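Local coordinates for protein catalase (Corynebacterium glutamicum, PDB 4B7H) that breaks hydrogen peroxide down to water and oxygen at a haem iron, and is captured here with nitric oxide and NADPH bound, at residues A5-Q8 against I9-R12; I483-A486 against T487-R490; F389-E392 against G393-S396; G115-D118 against T119-D122. All coordinates share one frame; numbering follows the deposited sequence. Where two conformers were deposited one is given.

Interaction 1. Residues A5-Q8 against I9-R12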
ATOM      1  N   ALA A   5      19.203  30.340  -1.852  1.00 14.40           N
ATOM      2  CA  ALA A   5      18.851  30.076  -0.459  1.00 15.08           C
ATOM      3  C   ALA A   5      18.210  28.699  -0.313  1.00 14.22           C
ATOM      4  O   ALA A   5      18.152  28.144   0.786  1.00 14.58           O
ATOM      5  CB  ALA A   5      17.921  31.151   0.076  1.00 17.48           C
ATOM      6  N   ALA A   6      17.737  28.142  -1.424  1.00 13.60           N
ATOM      7  CA  ALA A   6      17.110  26.824  -1.404  1.00 12.98           C
ATOM      8  C   ALA A   6      18.107  25.665  -1.519  1.00 12.62           C
ATOM      9  O   ALA A   6      17.698  24.502  -1.470  1.00 13.33           O
ATOM     10  CB  ALA A   6      16.051  26.724  -2.499  1.00 14.93           C
ATOM     11  N   ASP A   7      19.397  25.972  -1.675  1.00 13.86           N
ATOM     12  CA  ASP A   7      20.420  24.929  -1.839  1.00 13.64           C
ATOM     13  C   ASP A   7      20.421  23.901  -0.704  1.00 15.47           C
ATOM     14  O   ASP A   7      20.526  22.697  -0.953  1.00 17.56           O
ATOM     15  CB  ASP A   7      21.815  25.550  -1.994  1.00 14.86           C
ATOM     16  CG  ASP A   7      22.013  26.226  -3.341  1.00 17.00           C
ATOM     17  OD1 ASP A   7      21.206  25.965  -4.255  1.00 18.82           O
ATOM     18  OD2 ASP A   7      22.979  27.008  -3.490  1.00 20.21           O
ATOM     19  N   GLN A   8      20.299  24.383   0.530  1.00 16.48           N
ATOM     20  CA  GLN A   8      20.177  23.534   1.714  1.00 19.88           C
ATOM     21  C   GLN A   8      19.113  22.467   1.502  1.00 19.42           C
ATOM     22  O   GLN A   8      19.363  21.275   1.691  1.00 36.39           O
ATOM     23  CB  GLN A   8      19.823  24.393   2.940  1.00 22.82           C
ATOM     24  CG  GLN A   8      18.665  25.393   2.711  1.00 27.05           C
ATOM     25  CD  GLN A   8      18.362  26.257   3.923  1.00 32.34           C
ATOM     26  OE1 GLN A   8      18.209  27.473   3.808  1.00 52.11           O
ATOM     27  NE2 GLN A   8      18.263  25.633   5.088  1.00 26.49           N
ATOM     28  N   ILE A   9      17.935  22.906   1.079  1.00 15.82           N
ATOM     29  CA  ILE A   9      16.796  22.020   0.910  1.00 12.54           C
ATOM     30  C   ILE A   9      17.031  21.029  -0.234  1.00 10.21           C
ATOM     31  O   ILE A   9      16.847  19.812  -0.068  1.00 10.69           O
ATOM     32  CB  ILE A   9      15.509  22.827   0.631  1.00 16.90           C
ATOM     33  CG1 ILE A   9      15.236  23.824   1.761  1.00 23.60           C
ATOM     34  CG2 ILE A   9      14.323  21.900   0.418  1.00 16.62           C
ATOM     35  CD1 ILE A   9      15.220  23.202   3.106  1.00 23.55           C
ATOM     36  N   VAL A  10      17.445  21.534  -1.395  1.00 10.28           N
ATOM     37  CA  VAL A  10      17.536  20.665  -2.571  1.00 11.03           C
ATOM     38  C   VAL A  10      18.712  19.690  -2.545  1.00 11.67           C
ATOM     39  O   VAL A  10      18.730  18.731  -3.315  1.00 11.97           O
ATOM     40  CB  VAL A  10      17.516  21.444  -3.911  1.00 12.75           C
ATOM     41  CG1 VAL A  10      16.248  22.284  -4.028  1.00 15.35           C
ATOM     42  CG2 VAL A  10      18.758  22.313  -4.061  1.00 12.30           C
ATOM     43  N   ASP A  11      19.676  19.915  -1.655  1.00 10.74           N
ATOM     44  CA  ASP A  11      20.788  18.985  -1.525  1.00 11.43           C
ATOM     45  C   ASP A  11      20.467  17.813  -0.585  1.00 10.66           C
ATOM     46  O   ASP A  11      21.178  16.805  -0.598  1.00 11.60           O
ATOM     47  CB  ASP A  11      22.056  19.708  -1.069  1.00 13.05           C
ATOM     48  CG  ASP A  11      22.704  20.521  -2.182  1.00 17.93           C
ATOM     49  OD1 ASP A  11      22.293  20.389  -3.357  1.00 18.69           O
ATOM     50  OD2 ASP A  11      23.645  21.279  -1.878  1.00 25.85           O
ATOM     51  N   ARG A  12      19.390  17.923   0.199  1.00  9.22           N
ATOM     52  CA  ARG A  12      19.011  16.848   1.132  1.00 10.09           C
ATOM     53  C   ARG A  12      18.719  15.542   0.398  1.00  9.83           C
ATOM     54  O   ARG A  12      17.902  15.516  -0.528  1.00 10.36           O
ATOM     55  CB  ARG A  12      17.755  17.213   1.930  1.00  9.62           C
ATOM     56  CG  ARG A  12      17.842  18.395   2.876  1.00  9.80           C
ATOM     57  CD  ARG A  12      16.410  18.791   3.253  1.00 10.59           C
ATOM     58  NE  ARG A  12      16.335  19.805   4.296  1.00 11.22           N
ATOM     59  CZ  ARG A  12      15.192  20.254   4.805  1.00 11.91           C
ATOM     60  NH1 ARG A  12      14.039  19.788   4.348  1.00 11.13           N
ATOM     61  NH2 ARG A  12      15.203  21.169   5.759  1.00 13.58           N
TER
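Ala6 O and Asp7 O take the amides of Val10 and Asp11, closing the short helix 7-11. Val10 N donates to Ala6 O at 3.0 Å, nearly straight at the hydrogen (165°). Asp11 N reaches Asp7 O over the same length, but this bond is more bent (139°).

The side chains follow this single turn. Both methyls of Val10 lie against the Ala6 carbonyl, and CG2 is 3.6 Å from Asp7 O. The aliphatic parts of Gln8 and Ile9 run side by side and point the same way, with Gln8 CG 3.9 Å from Ile9 CG1. The Arg12 chain is extended from CG to NE, and its CG comes within 3.5 Å of Gln8 O. Ile9 CD1 sits over the centre of the Arg12 guanidinium, 3.3 Å above its plane. That group donates to backbone carbonyls of Pro368, Arg371 and Pro372. Ala6 and Val10 touch Phe77 of strand 73-82; Gln8, Ile9 and Arg12 touch Ile373.

Asp7 OD1 and Asp11 OD1 are 5.8 Å apart. Asp7 forms a salt bridge with Arg314 and Asp11 one with Arg317. These arginines probably offset the repulsion between the two carboxylates, tying one polar side of the helix to the catalase core.

Interaction 2. Residues I483-A486 against T487-R490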
ATOM      1  N   ILE A 483     -21.313  18.427 -27.567  1.00 13.19           N
ATOM      2  CA  ILE A 483     -22.426  18.348 -26.628  1.00 11.77           C
ATOM      3  C   ILE A 483     -23.681  17.801 -27.302  1.00 11.77           C
ATOM      4  O   ILE A 483     -23.845  17.898 -28.526  1.00 14.39           O
ATOM      5  CB  ILE A 483     -22.735  19.697 -25.941  1.00 10.80           C
ATOM      6  CG1 ILE A 483     -23.197  20.751 -26.960  1.00 11.98           C
ATOM      7  CG2 ILE A 483     -21.534  20.155 -25.109  1.00 12.22           C
ATOM      8  CD1 ILE A 483     -23.553  22.098 -26.344  1.00 12.56           C
ATOM      9  N   SER A 484     -24.549  17.200 -26.499  1.00 11.50           N
ATOM     10  CA  SER A 484     -25.794  16.631 -27.003  1.00 12.37           C
ATOM     11  C   SER A 484     -26.815  17.718 -27.286  1.00 11.74           C
ATOM     12  O   SER A 484     -26.665  18.863 -26.843  1.00 11.97           O
ATOM     13  CB  SER A 484     -26.373  15.659 -25.978  1.00 13.27           C
ATOM     14  OG  SER A 484     -26.907  16.358 -24.863  1.00 13.79           O
ATOM     15  N   GLU A 485     -27.863  17.358 -28.019  1.00 12.17           N
ATOM     16  CA  GLU A 485     -28.955  18.293 -28.273  1.00 15.51           C
ATOM     17  C   GLU A 485     -29.638  18.737 -26.983  1.00 14.11           C
ATOM     18  O   GLU A 485     -30.092  19.873 -26.881  1.00 15.78           O
ATOM     19  CB  GLU A 485     -29.988  17.684 -29.212  1.00 19.45           C
ATOM     20  CG  GLU A 485     -29.486  17.457 -30.610  1.00 24.13           C
ATOM     21  CD  GLU A 485     -30.555  16.863 -31.500  1.00 35.90           C
ATOM     22  OE1 GLU A 485     -31.555  16.343 -30.961  1.00 37.30           O
ATOM     23  OE2 GLU A 485     -30.397  16.921 -32.735  1.00 35.31           O
ATOM     24  N   ALA A 486     -29.704  17.849 -25.996  1.00 14.56           N
ATOM     25  CA  ALA A 486     -30.301  18.197 -24.704  1.00 14.96           C
ATOM     26  C   ALA A 486     -29.503  19.289 -24.002  1.00 13.33           C
ATOM     27  O   ALA A 486     -30.059  20.147 -23.315  1.00 14.14           O
ATOM     28  CB  ALA A 486     -30.388  16.966 -23.815  1.00 16.14           C
ATOM     29  N   THR A 487     -28.187  19.242 -24.162  1.00 12.03           N
ATOM     30  CA  THR A 487     -27.311  20.170 -23.463  1.00 11.18           C
ATOM     31  C   THR A 487     -27.237  21.546 -24.131  1.00 10.91           C
ATOM     32  O   THR A 487     -27.002  22.551 -23.457  1.00 11.49           O
ATOM     33  CB  THR A 487     -25.927  19.525 -23.312  1.00 10.75           C
ATOM     34  OG1 THR A 487     -26.075  18.339 -22.521  1.00 11.77           O
ATOM     35  CG2 THR A 487     -24.923  20.451 -22.624  1.00  9.94           C
ATOM     36  N   GLU A 488     -27.441  21.597 -25.445  1.00 11.34           N
ATOM     37  CA  GLU A 488     -27.358  22.867 -26.176  1.00 11.52           C
ATOM     38  C   GLU A 488     -28.126  24.043 -25.540  1.00 11.53           C
ATOM     39  O   GLU A 488     -27.504  25.068 -25.224  1.00 13.12           O
ATOM     40  CB  GLU A 488     -27.714  22.687 -27.662  1.00 12.38           C
ATOM     41  CG  GLU A 488     -26.651  21.932 -28.441  1.00 13.28           C
ATOM     42  CD  GLU A 488     -27.095  21.544 -29.840  1.00 14.31           C
ATOM     43  OE1 GLU A 488     -28.304  21.616 -30.142  1.00 17.19           O
ATOM     44  OE2 GLU A 488     -26.228  21.155 -30.644  1.00 16.51           O
ATOM     45  N   PRO A 489     -29.454  23.900 -25.317  1.00 12.25           N
ATOM     46  CA  PRO A 489     -30.179  25.033 -24.728  1.00 12.42           C
ATOM     47  C   PRO A 489     -29.724  25.382 -23.311  1.00 11.27           C
ATOM     48  O   PRO A 489     -29.784  26.559 -22.950  1.00 12.87           O
ATOM     49  CB  PRO A 489     -31.640  24.558 -24.722  1.00 15.82           C
ATOM     50  CG  PRO A 489     -31.558  23.070 -24.773  1.00 16.62           C
ATOM     51  CD  PRO A 489     -30.365  22.780 -25.622  1.00 14.22           C
ATOM     52  N   ARG A 490     -29.258  24.406 -22.531  1.00 10.79           N
ATOM     53  CA  ARG A 490     -28.703  24.729 -21.218  1.00 11.28           C
ATOM     54  C   ARG A 490     -27.491  25.645 -21.353  1.00 11.83           C
ATOM     55  O   ARG A 490     -27.339  26.612 -20.601  1.00 11.21           O
ATOM     56  CB  ARG A 490     -28.316  23.468 -20.441  1.00 12.08           C
ATOM     57  CG  ARG A 490     -29.499  22.591 -20.052  1.00 13.11           C
ATOM     58  CD  ARG A 490     -29.130  21.648 -18.923  1.00 14.24           C
ATOM     59  NE  ARG A 490     -28.789  22.399 -17.718  1.00 13.35           N
ATOM     60  CZ  ARG A 490     -29.678  22.812 -16.819  1.00 14.37           C
ATOM     61  NH1 ARG A 490     -30.964  22.532 -16.973  1.00 16.67           N
ATOM     62  NH2 ARG A 490     -29.281  23.504 -15.763  1.00 14.86           N
TER
HETATM   63  O   HOH W   1     -25.667  18.422 -30.530  1.00 20.89           O
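Ser484 caps the turn that leads into helix 487-498. Its OG accepts from Thr487 N at 3.2 Å, with 144° at the hydrogen. The position of OG between the backbone N and the carbonyl carbon (chi1 73°) turns it back over the helix start. Ser484 O adds a bond from Glu488 N and a weak one from Thr487 N, so two amides of the first turn converge on this residue.

Beside the cap, Ile483 crosses Glu488 at a slant, its CD1 3.7 Å from Glu488 CG. Ile483 CB also packs against the Thr487 methyl CG2 at 4.0 Å. Pro489 has no amide proton to give; its CD lies 3.2 Å from Glu485 O. A water donates to Ile483 O and Glu488 OE2, both at 2.8 Å.

Further out, Asp174 OD1 is hydrogen-bonded to both hydroxyls, Ser484 OG and Thr487 OG1, which fixes their rotation, while Glu488 OE2 is held by Tyr510 and by a salt bridge to Lys514. Arg401 of a second subunit packs on Ser484, Ala486 and Thr487. The capped turn thus lies against helix 173-182, where Ile483 and Thr487 touch Trp177, while Glu488 reaches over to helix 500-514.

Interaction 3. Residues F389-E392 against G393-S396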
ATOM      1  N   PHE A 389      13.377   9.149  13.576  1.00  7.85           N
ATOM      2  CA  PHE A 389      12.786   8.773  14.862  1.00  7.71           C
ATOM      3  C   PHE A 389      13.312   9.639  15.995  1.00  8.46           C
ATOM      4  O   PHE A 389      14.392  10.218  15.885  1.00  9.70           O
ATOM      5  CB  PHE A 389      12.989   7.278  15.173  1.00  9.24           C
ATOM      6  CG  PHE A 389      14.431   6.827  15.134  1.00  9.13           C
ATOM      7  CD1 PHE A 389      15.232   6.891  16.270  1.00  9.96           C
ATOM      8  CD2 PHE A 389      14.981   6.335  13.958  1.00  9.55           C
ATOM      9  CE1 PHE A 389      16.555   6.467  16.229  1.00 10.20           C
ATOM     10  CE2 PHE A 389      16.294   5.924  13.904  1.00 10.39           C
ATOM     11  CZ  PHE A 389      17.087   5.992  15.039  1.00  9.69           C
ATOM     12  N   ASP A 390      12.547   9.736  17.078  1.00  8.90           N
ATOM     13  CA  ASP A 390      12.943  10.578  18.198  1.00  9.16           C
ATOM     14  C   ASP A 390      14.170  10.075  18.947  1.00  8.89           C
ATOM     15  O   ASP A 390      14.524   8.889  18.886  1.00  9.16           O
ATOM     16  CB  ASP A 390      11.789  10.759  19.186  1.00  9.82           C
ATOM     17  CG  ASP A 390      10.829  11.852  18.775  1.00 11.93           C
ATOM     18  OD1 ASP A 390      11.172  12.659  17.883  1.00 15.81           O
ATOM     19  OD2 ASP A 390       9.729  11.913  19.359  1.00 14.13           O
ATOM     20  N   ALA A 391      14.816  10.996  19.657  1.00  9.65           N
ATOM     21  CA  ALA A 391      15.922  10.657  20.543  1.00  9.29           C
ATOM     22  C   ALA A 391      15.571   9.473  21.429  1.00  9.90           C
ATOM     23  O   ALA A 391      14.439   9.354  21.905  1.00  9.82           O
ATOM     24  CB  ALA A 391      16.301  11.856  21.395  1.00  9.62           C
ATOM     25  N   GLU A 392      16.551   8.599  21.628  1.00  9.15           N
ATOM     26  CA  GLU A 392      16.364   7.343  22.353  1.00  9.80           C
ATOM     27  C   GLU A 392      15.641   7.511  23.683  1.00  9.72           C
ATOM     28  O   GLU A 392      16.060   8.292  24.537  1.00 10.45           O
ATOM     29  CB  GLU A 392      17.721   6.683  22.604  1.00 10.51           C
ATOM     30  CG  GLU A 392      17.641   5.403  23.422  1.00 11.92           C
ATOM     31  CD  GLU A 392      19.004   4.795  23.669  1.00 15.13           C
ATOM     32  OE1 GLU A 392      20.019   5.445  23.345  1.00 17.41           O
ATOM     33  OE2 GLU A 392      19.066   3.666  24.192  1.00 17.40           O
ATOM     34  N   GLY A 393      14.534   6.789  23.834  1.00  9.99           N
ATOM     35  CA  GLY A 393      13.822   6.737  25.096  1.00 11.26           C
ATOM     36  C   GLY A 393      12.908   7.908  25.406  1.00 10.71           C
ATOM     37  O   GLY A 393      12.308   7.946  26.481  1.00 10.96           O
ATOM     38  N   GLU A 394      12.795   8.864  24.487  1.00  9.65           N
ATOM     39  CA  GLU A 394      11.868   9.977  24.691  1.00 10.17           C
ATOM     40  C   GLU A 394      10.426   9.465  24.805  1.00  9.61           C
ATOM     41  O   GLU A 394      10.081   8.420  24.242  1.00  9.27           O
ATOM     42  CB  GLU A 394      12.023  11.029  23.584  1.00 10.89           C
ATOM     43  CG  GLU A 394      13.302  11.859  23.731  1.00 15.05           C
ATOM     44  CD  GLU A 394      13.325  12.635  25.031  1.00 19.76           C
ATOM     45  OE1 GLU A 394      12.575  13.630  25.139  1.00 23.05           O
ATOM     46  OE2 GLU A 394      14.075  12.249  25.953  1.00 23.15           O
ATOM     47  N   PRO A 395       9.580  10.182  25.553  1.00  8.33           N
ATOM     48  CA  PRO A 395       8.232   9.663  25.809  1.00  8.64           C
ATOM     49  C   PRO A 395       7.337   9.703  24.573  1.00  9.20           C
ATOM     50  O   PRO A 395       7.513  10.539  23.680  1.00  9.79           O
ATOM     51  CB  PRO A 395       7.701  10.605  26.893  1.00  9.13           C
ATOM     52  CG  PRO A 395       8.445  11.888  26.666  1.00  9.63           C
ATOM     53  CD  PRO A 395       9.835  11.439  26.282  1.00  9.28           C
ATOM     54  N   SER A 396       6.372   8.790  24.535  1.00  9.29           N
ATOM     55  CA  SER A 396       5.475   8.650  23.396  1.00  9.30           C
ATOM     56  C   SER A 396       4.103   9.278  23.658  1.00  8.88           C
ATOM     57  O   SER A 396       3.226   9.242  22.802  1.00  9.09           O
ATOM     58  CB  SER A 396       5.275   7.166  23.118  1.00  8.70           C
ATOM     59  OG  SER A 396       4.668   6.573  24.256  1.00  9.82           O
TER
HETATM   60  O   HOH W   2       9.310  10.423  21.468  1.00 16.20           O
HETATM   61  O   HOH W   3      15.281   9.922  26.698  1.00 24.41           O
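Ala391 and Glu394 are the ends of a type II beta turn, in the long loop that runs from helix 343-359 to strand 423-424. The turn is closed by Glu394 N, which donates to Ala391 O at 3.1 Å with 163° at the hydrogen.

Phe389 leads in. It faces another subunit of the assembly, the third, where it packs on Arg12 and forms backbone hydrogen bonds.

Asp390 comes next, with its CB turned to the far limb of the turn and 4.4 Å from Glu394 CB. Its carboxylate has two charged partners: OD1 pairs with Arg15 of the third subunit, on which Ala391 also packs, and OD2 with Lys404 of the same chain. A water lies 2.6 Å from Asp390 OD2 and 2.9 Å from Pro395 O, between the two limbs of the loop.

Ala391 meets Glu394 through side chain as well as backbone: its CB is 3.8 Å from Glu394 CG.

Glu392 holds the first corner. Its chain is extended; it packs on Pro316 of the third subunit and makes a weak, long ion pair with Arg317 there. Gly393 takes the second corner with a positive phi of 80°, a conformation that favours glycine and is expected at this place in a type II turn.

The bend of the Glu394 chain at chi2 (-61°) brings its carboxylate back beside the turn. There a second water donates to Glu392 O at 2.8 Å and to Glu394 OE2 at 2.7 Å.

Interaction 4. Residues G115-D118 against T119-D122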
ATOM      1  N   GLY A 115       0.902  12.095 -18.339  0.51 10.60           N
ATOM      2  CA  GLY A 115       1.600  12.186 -19.605  0.51 11.64           C
ATOM      3  C   GLY A 115       0.983  13.201 -20.539  0.51 11.35           C
ATOM      4  O   GLY A 115       1.419  13.345 -21.684  0.51 12.26           O
ATOM      5  N   SER A 116      -0.019  13.914 -20.026  1.00 10.55           N
ATOM      6  CA  SER A 116      -0.916  14.767 -20.828  1.00 10.37           C
ATOM      7  C   SER A 116      -0.272  16.133 -21.076  1.00  9.93           C
ATOM      8  O   SER A 116       0.664  16.511 -20.376  1.00 10.11           O
ATOM      9  CB  SER A 116      -2.290  14.936 -20.158  1.00 10.32           C
ATOM     10  OG  SER A 116      -2.205  15.667 -18.953  1.00 10.01           O
ATOM     11  N   PRO A 117      -0.759  16.879 -22.080  1.00 10.89           N
ATOM     12  CA  PRO A 117      -0.080  18.135 -22.437  1.00 10.30           C
ATOM     13  C   PRO A 117      -0.250  19.289 -21.445  1.00  8.93           C
ATOM     14  O   PRO A 117      -1.342  19.520 -20.907  1.00 10.11           O
ATOM     15  CB  PRO A 117      -0.733  18.516 -23.776  1.00 11.21           C
ATOM     16  CG  PRO A 117      -1.304  17.245 -24.297  1.00 11.79           C
ATOM     17  CD  PRO A 117      -1.773  16.512 -23.080  1.00 13.35           C
ATOM     18  N   ASP A 118       0.827  20.052 -21.266  1.00  9.06           N
ATOM     19  CA  ASP A 118       0.802  21.252 -20.447  1.00  9.35           C
ATOM     20  C   ASP A 118      -0.155  22.308 -21.000  1.00  8.66           C
ATOM     21  O   ASP A 118      -0.631  23.161 -20.247  1.00 10.20           O
ATOM     22  CB  ASP A 118       2.191  21.891 -20.409  1.00 10.33           C
ATOM     23  CG  ASP A 118       3.224  21.071 -19.645  1.00  8.96           C
ATOM     24  OD1 ASP A 118       2.871  20.189 -18.831  1.00  8.77           O
ATOM     25  OD2 ASP A 118       4.418  21.348 -19.847  1.00  9.00           O
ATOM     26  N   THR A 119      -0.421  22.275 -22.306  1.00  9.75           N
ATOM     27  CA  THR A 119      -1.173  23.367 -22.935  1.00  9.96           C
ATOM     28  C   THR A 119      -2.593  23.006 -23.382  1.00  9.91           C
ATOM     29  O   THR A 119      -3.183  23.694 -24.224  1.00 11.39           O
ATOM     30  CB  THR A 119      -0.389  24.038 -24.097  1.00 10.72           C
ATOM     31  OG1 THR A 119      -0.119  23.076 -25.123  1.00 10.98           O
ATOM     32  CG2 THR A 119       0.929  24.596 -23.592  1.00 12.29           C
ATOM     33  N   TRP A 120      -3.156  21.941 -22.815  1.00 10.17           N
ATOM     34  CA  TRP A 120      -4.604  21.783 -22.872  1.00 10.29           C
ATOM     35  C   TRP A 120      -5.211  23.002 -22.170  1.00  9.81           C
ATOM     36  O   TRP A 120      -4.636  23.501 -21.203  1.00 11.01           O
ATOM     37  CB  TRP A 120      -5.052  20.523 -22.126  1.00 10.21           C
ATOM     38  CG  TRP A 120      -4.980  19.262 -22.914  1.00 10.44           C
ATOM     39  CD1 TRP A 120      -4.591  19.124 -24.216  1.00 11.88           C
ATOM     40  CD2 TRP A 120      -5.318  17.950 -22.452  1.00 10.39           C
ATOM     41  NE1 TRP A 120      -4.667  17.807 -24.591  1.00 13.90           N
ATOM     42  CE2 TRP A 120      -5.101  17.062 -23.524  1.00 12.74           C
ATOM     43  CE3 TRP A 120      -5.768  17.439 -21.231  1.00 10.73           C
ATOM     44  CZ2 TRP A 120      -5.329  15.687 -23.416  1.00 14.97           C
ATOM     45  CZ3 TRP A 120      -5.992  16.071 -21.122  1.00 11.70           C
ATOM     46  CH2 TRP A 120      -5.772  15.212 -22.209  1.00 14.89           C
ATOM     47  N   ARG A 121      -6.363  23.480 -22.643  1.00  9.39           N
ATOM     48  CA  ARG A 121      -7.093  24.525 -21.919  1.00  8.99           C
ATOM     49  C   ARG A 121      -7.437  24.009 -20.528  1.00  9.25           C
ATOM     50  O   ARG A 121      -8.024  22.934 -20.380  1.00 11.29           O
ATOM     51  CB  ARG A 121      -8.374  24.955 -22.646  1.00  9.43           C
ATOM     52  CG  ARG A 121      -9.152  26.039 -21.871  1.00  9.85           C
ATOM     53  CD  ARG A 121     -10.421  26.535 -22.577  1.00 10.11           C
ATOM     54  NE  ARG A 121     -10.080  27.021 -23.909  1.00 10.24           N
ATOM     55  CZ  ARG A 121      -9.541  28.211 -24.169  1.00  9.84           C
ATOM     56  NH1 ARG A 121      -9.346  29.098 -23.199  1.00 10.34           N
ATOM     57  NH2 ARG A 121      -9.231  28.532 -25.420  1.00 12.10           N
ATOM     58  N   ASP A 122      -7.053  24.764 -19.507  1.00  9.00           N
ATOM     59  CA  ASP A 122      -7.267  24.338 -18.134  1.00  9.31           C
ATOM     60  C   ASP A 122      -6.855  25.457 -17.210  1.00  7.54           C
ATOM     61  O   ASP A 122      -6.098  26.353 -17.602  1.00  9.64           O
ATOM     62  CB  ASP A 122      -6.404  23.109 -17.813  1.00 10.63           C
ATOM     63  CG  ASP A 122      -7.089  22.135 -16.874  1.00 12.51           C
ATOM     64  OD1 ASP A 122      -8.149  22.482 -16.294  1.00 15.33           O
ATOM     65  OD2 ASP A 122      -6.565  21.007 -16.713  1.00 10.98           O
TER
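Pro117 crosses Trp120 obliquely, with its CD over one face of the indole, toward the rim. The two residues are the ends of a type I beta turn. Pro117 CD is 3.6 Å from the centroid of the five-membered ring of Trp120, 22° off the normal, a CH-pi contact. The approach is close: CD comes to 3.4 Å from Trp120 CE2, and Pro117 CG to the same distance from NE1. Ser116 extends the contact along the same face. Its CB stands 4.2 Å from the centroid of the six-membered ring, also as a CH-pi donor. The Trp120 side chain begins with CG beside the backbone N (chi1 -84°), which folds the indole back over the preceding residues.

Between the two segments there is no hydrogen bond, not even from Trp120 N to Pro117 O; the ends of the turn meet through the CH-pi contacts. Asp118 O is buried and has no partner in the model. The Asp118 carboxylate, by contrast, binds Lys72 and the backbone N of Arg256. Ser116 OG is bonded to Glu113 O.

The turn belongs to the connection between strands 100-108 and 125-132. Pro117 and Thr119 press on helix 241-250, where Thr119 OG1 is hydrogen-bonded to Ala244 O.

In the fold
Along the chain the order is interaction 1, then 4, 3 and 2, each closing before the next opens. None touches another within one subunit. Interactions 2 and 4 are nearest, about 13 Å between nearest atoms; interactions 2 and 3 lie farthest apart, 63 Å between centres, on opposite sides of the chain's centre. Interaction 4 lies in the loop between two paired strands of the antiparallel sheet, while interaction 2 starts a helix in the C-terminal helical part. Interactions 1 and 3 come together only across subunits, residues 389-392 of one chain against 9-12 of another. This is consistent with the interwoven N-terminal arms and long loops of catalase tetramers. Interaction 2 also reaches a neighbouring subunit.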